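Local coordinates for caspase-3 (Porites astreoides, PDB 6WI4), which is a coral caspase, probably a cysteine protease that cuts proteins after aspartate during apoptosis, at residues Asn19-Arg33 and Leu88-Gly101. Residues are numbered along the deposited sequence; the frame is centred on the assembly and turned at random.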
loop_
_atom_site.group_PDB
_atom_site.type_symbol
_atom_site.label_atom_id
_atom_site.label_comp_id
_atom_site.label_asym_id
_atom_site.label_seq_id
_atom_site.Cartn_x
_atom_site.Cartn_y
_atom_site.Cartn_z
ATOM N N ASN A 19 8.950 4.184 -6.291
ATOM C CA ASN A 19 9.757 5.389 -6.469
ATOM C C ASN A 19 11.029 5.285 -5.631
ATOM O O ASN A 19 10.987 5.314 -4.394
ATOM C CB ASN A 19 8.932 6.633 -6.142
ATOM C CG ASN A 19 8.021 7.029 -7.289
ATOM O OD1 ASN A 19 8.064 6.426 -8.368
ATOM N ND2 ASN A 19 7.181 8.040 -7.067
ATOM N N LYS A 20 12.169 5.161 -6.310
ATOM C CA LYS A 20 13.458 5.011 -5.651
ATOM C C LYS A 20 14.303 6.270 -5.702
ATOM O O LYS A 20 14.881 6.654 -4.688
ATOM C CB LYS A 20 14.248 3.856 -6.281
ATOM C CG LYS A 20 15.562 3.571 -5.568
ATOM C CD LYS A 20 16.303 2.400 -6.211
ATOM N N ASP A 21 14.344 6.940 -6.852
ATOM C CA ASP A 21 15.212 8.090 -7.080
ATOM C C ASP A 21 14.368 9.326 -7.338
ATOM O O ASP A 21 13.437 9.286 -8.149
ATOM C CB ASP A 21 16.137 7.849 -8.273
ATOM C CG ASP A 21 16.920 6.567 -8.150
ATOM O OD1 ASP A 21 17.848 6.527 -7.318
ATOM O OD2 ASP A 21 16.602 5.593 -8.870
ATOM N N PHE A 22 14.707 10.424 -6.674
ATOM C CA PHE A 22 13.890 11.623 -6.695
ATOM C C PHE A 22 14.662 12.773 -7.330
ATOM O O PHE A 22 15.887 12.857 -7.217
ATOM C CB PHE A 22 13.425 11.958 -5.272
ATOM C CG PHE A 22 12.491 10.924 -4.718
ATOM C CD1 PHE A 22 12.988 9.727 -4.221
ATOM C CD2 PHE A 22 11.122 11.118 -4.768
ATOM C CE1 PHE A 22 12.136 8.746 -3.766
ATOM C CE2 PHE A 22 10.258 10.154 -4.302
ATOM C CZ PHE A 22 10.762 8.963 -3.806
ATOM N N LEU A 23 13.926 13.641 -8.019
ATOM C CA LEU A 23 14.528 14.754 -8.735
ATOM C C LEU A 23 14.788 15.917 -7.787
ATOM O O LEU A 23 14.195 16.028 -6.711
ATOM C CB LEU A 23 13.629 15.212 -9.879
ATOM C CG LEU A 23 13.236 14.175 -10.934
ATOM C CD1 LEU A 23 12.186 14.739 -11.888
ATOM C CD2 LEU A 23 14.452 13.687 -11.698
ATOM N N ARG A 24 15.705 16.794 -8.204
ATOM C CA ARG A 24 16.008 17.978 -7.412
ATOM C C ARG A 24 14.751 18.790 -7.120
ATOM O O ARG A 24 14.603 19.345 -6.024
ATOM C CB ARG A 24 17.052 18.828 -8.143
ATOM C CG ARG A 24 17.269 20.206 -7.547
ATOM C CD ARG A 24 18.391 20.955 -8.273
ATOM N NE ARG A 24 18.366 22.387 -7.975
ATOM C CZ ARG A 24 18.810 22.914 -6.839
ATOM N NH1 ARG A 24 19.316 22.124 -5.899
ATOM N NH2 ARG A 24 18.749 24.226 -6.635
ATOM N N SER A 25 13.816 18.850 -8.074
ATOM C CA SER A 25 12.604 19.632 -7.860
ATOM C C SER A 25 11.781 19.132 -6.676
ATOM O O SER A 25 11.002 19.905 -6.111
ATOM C CB SER A 25 11.745 19.630 -9.123
ATOM O OG SER A 25 11.367 18.312 -9.472
ATOM N N SER A 26 11.939 17.865 -6.284
ATOM C CA SER A 26 11.161 17.302 -5.185
ATOM C C SER A 26 11.727 17.634 -3.814
ATOM O O SER A 26 11.021 17.476 -2.809
ATOM C CB SER A 26 11.075 15.781 -5.342
ATOM O OG SER A 26 12.306 15.173 -4.978
ATOM N N GLY A 27 12.977 18.083 -3.742
ATOM C CA GLY A 27 13.638 18.230 -2.470
ATOM C C GLY A 27 14.146 16.939 -1.862
ATOM O O GLY A 27 14.807 16.987 -0.816
ATOM N N MET A 28 13.867 15.791 -2.481
ATOM C CA MET A 28 14.253 14.493 -1.938
ATOM C C MET A 28 15.392 13.840 -2.710
ATOM O O MET A 28 15.655 12.649 -2.515
ATOM C CB MET A 28 13.042 13.547 -1.905
ATOM C CG MET A 28 11.918 13.989 -0.981
ATOM S SD MET A 28 12.422 14.263 0.738
ATOM C CE MET A 28 13.111 12.700 1.193
ATOM N N ASP A 29 16.095 14.587 -3.569
ATOM C CA ASP A 29 17.120 13.956 -4.395
ATOM C C ASP A 29 18.257 13.382 -3.554
ATOM O O ASP A 29 18.931 12.440 -3.989
ATOM C CB ASP A 29 17.665 14.950 -5.427
ATOM C CG ASP A 29 18.091 16.262 -4.807
ATOM O OD1 ASP A 29 17.240 16.934 -4.187
ATOM O OD2 ASP A 29 19.276 16.630 -4.952
ATOM N N ARG A 30 18.485 13.917 -2.356
ATOM C CA ARG A 30 19.540 13.406 -1.489
ATOM C C ARG A 30 19.101 12.211 -0.654
ATOM O O ARG A 30 19.911 11.688 0.120
ATOM C CB ARG A 30 20.049 14.512 -0.558
ATOM N N TYR A 31 17.857 11.758 -0.792
ATOM C CA TYR A 31 17.332 10.650 0.009
ATOM C C TYR A 31 16.741 9.562 -0.879
ATOM O O TYR A 31 15.554 9.244 -0.787
ATOM C CB TYR A 31 16.295 11.160 1.009
ATOM C CG TYR A 31 16.836 12.270 1.894
ATOM C CD1 TYR A 31 17.613 11.979 3.005
ATOM C CD2 TYR A 31 16.580 13.604 1.605
ATOM C CE1 TYR A 31 18.116 12.985 3.812
ATOM C CE2 TYR A 31 17.082 14.620 2.406
ATOM C CZ TYR A 31 17.844 14.302 3.507
ATOM O OH TYR A 31 18.344 15.307 4.307
ATOM N N PRO A 32 17.556 8.944 -1.732
ATOM C CA PRO A 32 17.061 7.795 -2.499
ATOM C C PRO A 32 16.614 6.693 -1.554
ATOM O O PRO A 32 17.111 6.568 -0.435
ATOM C CB PRO A 32 18.277 7.369 -3.326
ATOM C CG PRO A 32 19.442 7.879 -2.554
ATOM C CD PRO A 32 18.996 9.166 -1.959
ATOM N N ARG A 33 15.669 5.885 -2.012
ATOM C CA ARG A 33 15.000 4.933 -1.123
ATOM C C ARG A 33 15.592 3.534 -1.305
ATOM O O ARG A 33 14.958 2.604 -1.808
ATOM C CB ARG A 33 13.494 4.974 -1.374
ATOM C CG ARG A 33 12.848 6.334 -1.043
ATOM C CD ARG A 33 11.315 6.341 -1.197
ATOM N NE ARG A 33 10.741 5.317 -0.334
ATOM C CZ ARG A 33 10.348 4.111 -0.738
ATOM N NH1 ARG A 33 10.383 3.776 -2.026
ATOM N NH2 ARG A 33 9.922 3.242 0.168
ATOM N N LEU A 88 5.179 2.878 -3.188
ATOM C CA LEU A 88 6.358 2.838 -2.335
ATOM C C LEU A 88 7.139 4.109 -2.633
ATOM O O LEU A 88 7.689 4.252 -3.730
ATOM C CB LEU A 88 7.191 1.587 -2.638
ATOM C CG LEU A 88 6.424 0.292 -2.919
ATOM C CD1 LEU A 88 7.392 -0.757 -3.474
ATOM C CD2 LEU A 88 5.759 -0.216 -1.642
ATOM N N THR A 89 7.168 5.047 -1.690
ATOM C CA THR A 89 7.710 6.370 -2.008
ATOM C C THR A 89 7.936 7.142 -0.711
ATOM O O THR A 89 7.693 6.635 0.387
ATOM C CB THR A 89 6.776 7.120 -2.971
ATOM O OG1 THR A 89 7.418 8.314 -3.447
ATOM C CG2 THR A 89 5.425 7.479 -2.327
ATOM N N HIS A 90 8.414 8.380 -0.847
ATOM C CA HIS A 90 8.451 9.291 0.287
ATOM C C HIS A 90 7.062 9.872 0.539
ATOM O O HIS A 90 6.192 9.878 -0.337
ATOM C CB HIS A 90 9.450 10.428 0.033
ATOM C CG HIS A 90 10.871 10.043 0.292
ATOM N ND1 HIS A 90 11.294 9.586 1.517
ATOM C CD2 HIS A 90 11.970 10.062 -0.500
ATOM C CE1 HIS A 90 12.587 9.321 1.472
ATOM N NE2 HIS A 90 13.024 9.612 0.259
ATOM N N GLY A 91 6.862 10.383 1.748
ATOM C CA GLY A 91 5.606 11.048 2.040
ATOM C C GLY A 91 5.707 11.965 3.233
ATOM O O GLY A 91 6.719 12.024 3.931
ATOM N N GLU A 92 4.613 12.696 3.442
ATOM C CA GLU A 92 4.371 13.471 4.652
ATOM C C GLU A 92 2.908 13.269 5.010
ATOM O O GLU A 92 2.191 12.520 4.338
ATOM C CB GLU A 92 4.722 14.953 4.455
ATOM C CG GLU A 92 5.969 15.398 5.198
ATOM C CD GLU A 92 5.713 15.748 6.671
ATOM O OE1 GLU A 92 4.532 15.812 7.112
ATOM O OE2 GLU A 92 6.710 15.974 7.389
ATOM N N GLU A 93 2.440 13.932 6.065
ATOM C CA GLU A 93 1.063 13.683 6.479
ATOM C C GLU A 93 0.087 14.091 5.378
ATOM O O GLU A 93 0.030 15.260 4.981
ATOM C CB GLU A 93 0.738 14.415 7.780
ATOM C CG GLU A 93 -0.525 13.878 8.416
ATOM C CD GLU A 93 -0.694 14.278 9.866
ATOM O OE1 GLU A 93 -1.806 14.067 10.391
ATOM O OE2 GLU A 93 0.274 14.798 10.466
ATOM N N GLY A 94 -0.656 13.112 4.866
ATOM C CA GLY A 94 -1.644 13.342 3.836
ATOM C C GLY A 94 -1.125 13.356 2.416
ATOM O O GLY A 94 -1.935 13.497 1.489
ATOM N N VAL A 95 0.188 13.221 2.198
ATOM C CA VAL A 95 0.751 13.374 0.862
ATOM C C VAL A 95 1.737 12.248 0.568
ATOM O O VAL A 95 2.340 11.656 1.466
ATOM C CB VAL A 95 1.453 14.740 0.661
ATOM C CG1 VAL A 95 0.480 15.883 0.887
ATOM C CG2 VAL A 95 2.647 14.878 1.574
ATOM N N ILE A 96 1.909 11.978 -0.726
ATOM C CA ILE A 96 2.968 11.100 -1.206
ATOM C C ILE A 96 3.761 11.857 -2.261
ATOM O O ILE A 96 3.304 12.857 -2.826
ATOM C CB ILE A 96 2.444 9.760 -1.780
ATOM C CG1 ILE A 96 1.377 9.995 -2.846
ATOM C CG2 ILE A 96 1.930 8.852 -0.652
ATOM C CD1 ILE A 96 1.900 9.851 -4.277
ATOM N N TYR A 97 4.976 11.381 -2.514
ATOM C CA TYR A 97 5.865 12.024 -3.473
ATOM C C TYR A 97 5.843 11.302 -4.812
ATOM O O TYR A 97 6.078 10.089 -4.878
ATOM C CB TYR A 97 7.303 12.062 -2.957
ATOM C CG TYR A 97 7.630 13.224 -2.047
ATOM C CD1 TYR A 97 7.269 13.204 -0.714
ATOM C CD2 TYR A 97 8.333 14.322 -2.522
ATOM C CE1 TYR A 97 7.583 14.258 0.126
ATOM C CE2 TYR A 97 8.648 15.378 -1.694
ATOM C CZ TYR A 97 8.277 15.338 -0.371
ATOM O OH TYR A 97 8.587 16.389 0.465
ATOM N N GLY A 98 5.582 12.051 -5.881
ATOM C CA GLY A 98 6.127 11.685 -7.172
ATOM C C GLY A 98 7.613 12.001 -7.189
ATOM O O GLY A 98 8.161 12.584 -6.253
ATOM N N THR A 99 8.295 11.631 -8.273
ATOM C CA THR A 99 9.716 11.956 -8.323
ATOM C C THR A 99 9.960 13.455 -8.316
ATOM O O THR A 99 11.056 13.888 -7.946
ATOM C CB THR A 99 10.378 11.351 -9.558
ATOM O OG1 THR A 99 9.643 11.734 -10.720
ATOM C CG2 THR A 99 10.412 9.839 -9.452
ATOM N N ASP A 100 8.960 14.254 -8.688
ATOM C CA ASP A 100 9.137 15.690 -8.828
ATOM C C ASP A 100 8.503 16.515 -7.716
ATOM O O ASP A 100 8.708 17.734 -7.694
ATOM C CB ASP A 100 8.577 16.167 -10.179
ATOM C CG ASP A 100 7.096 15.884 -10.331
ATOM O OD1 ASP A 100 6.643 14.818 -9.873
ATOM O OD2 ASP A 100 6.371 16.731 -10.895
ATOM N N GLY A 101 7.745 15.913 -6.808
ATOM C CA GLY A 101 7.091 16.687 -5.769
ATOM C C GLY A 101 5.919 15.935 -5.167
ATOM O O GLY A 101 5.688 14.761 -5.458
HETATM O O HOH W 1 10.563 18.020 -0.021
#
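The imidazole of H90 is clamped between M28 and R33. M28 CE lies 3.2 Å from the ring centroid and only 11° off the ring normal, a CH-pi contact centred on one face; R33 CG covers the opposite face nearer the rim. In the ring plane, H90 NE2 donates to Y31 O at 2.8 Å with an N-H...O angle of 173°, so this bond and the two covered faces together fix the ring's rotation.

M28 can be followed outward. Its CB approaches H90 CD2; CG sits over a face of the Y97 ring, 3.6 Å from Y97 CE2; SD makes Met-aromatic contacts, over the H90 face and obliquely to Y97. Bends at chi2 and at chi3 (-57°) fold the chain back and set CE on the imidazole.

Beyond CG, R33 CD and NE run along the T89 backbone, and T89 N lies 3.4 Å from the guanidinium plane, over its centre. NH1 donates to N19 O within that plane, while outside the two segments NE forms a salt bridge with an acidic side chain of the bound peptide, consistent with the arginine that reads the P1 aspartate in caspases. Replacing R33 by an alanine would remove CG and the guanidinium, which is likely to leave the peptide's acid without its charged mate and one face of H90 uncovered.

On the strand 95-98 side, Y97 O accepts from both N19 ND2 and T89 OG1, the latter at 2.6 Å, while N19 OD1 accepts from the backbone N of Q60; L23 N bonds T99 O at 2.9 Å.

The contact thus ties the loop between strand 13-18 and helix 36-49 to the end of strand 83-88 and to the small antiparallel sheet 91-92, 95-98 and 101-104, with N19 N bonded to L88 O where the central strands end and the peptide-binding site begins.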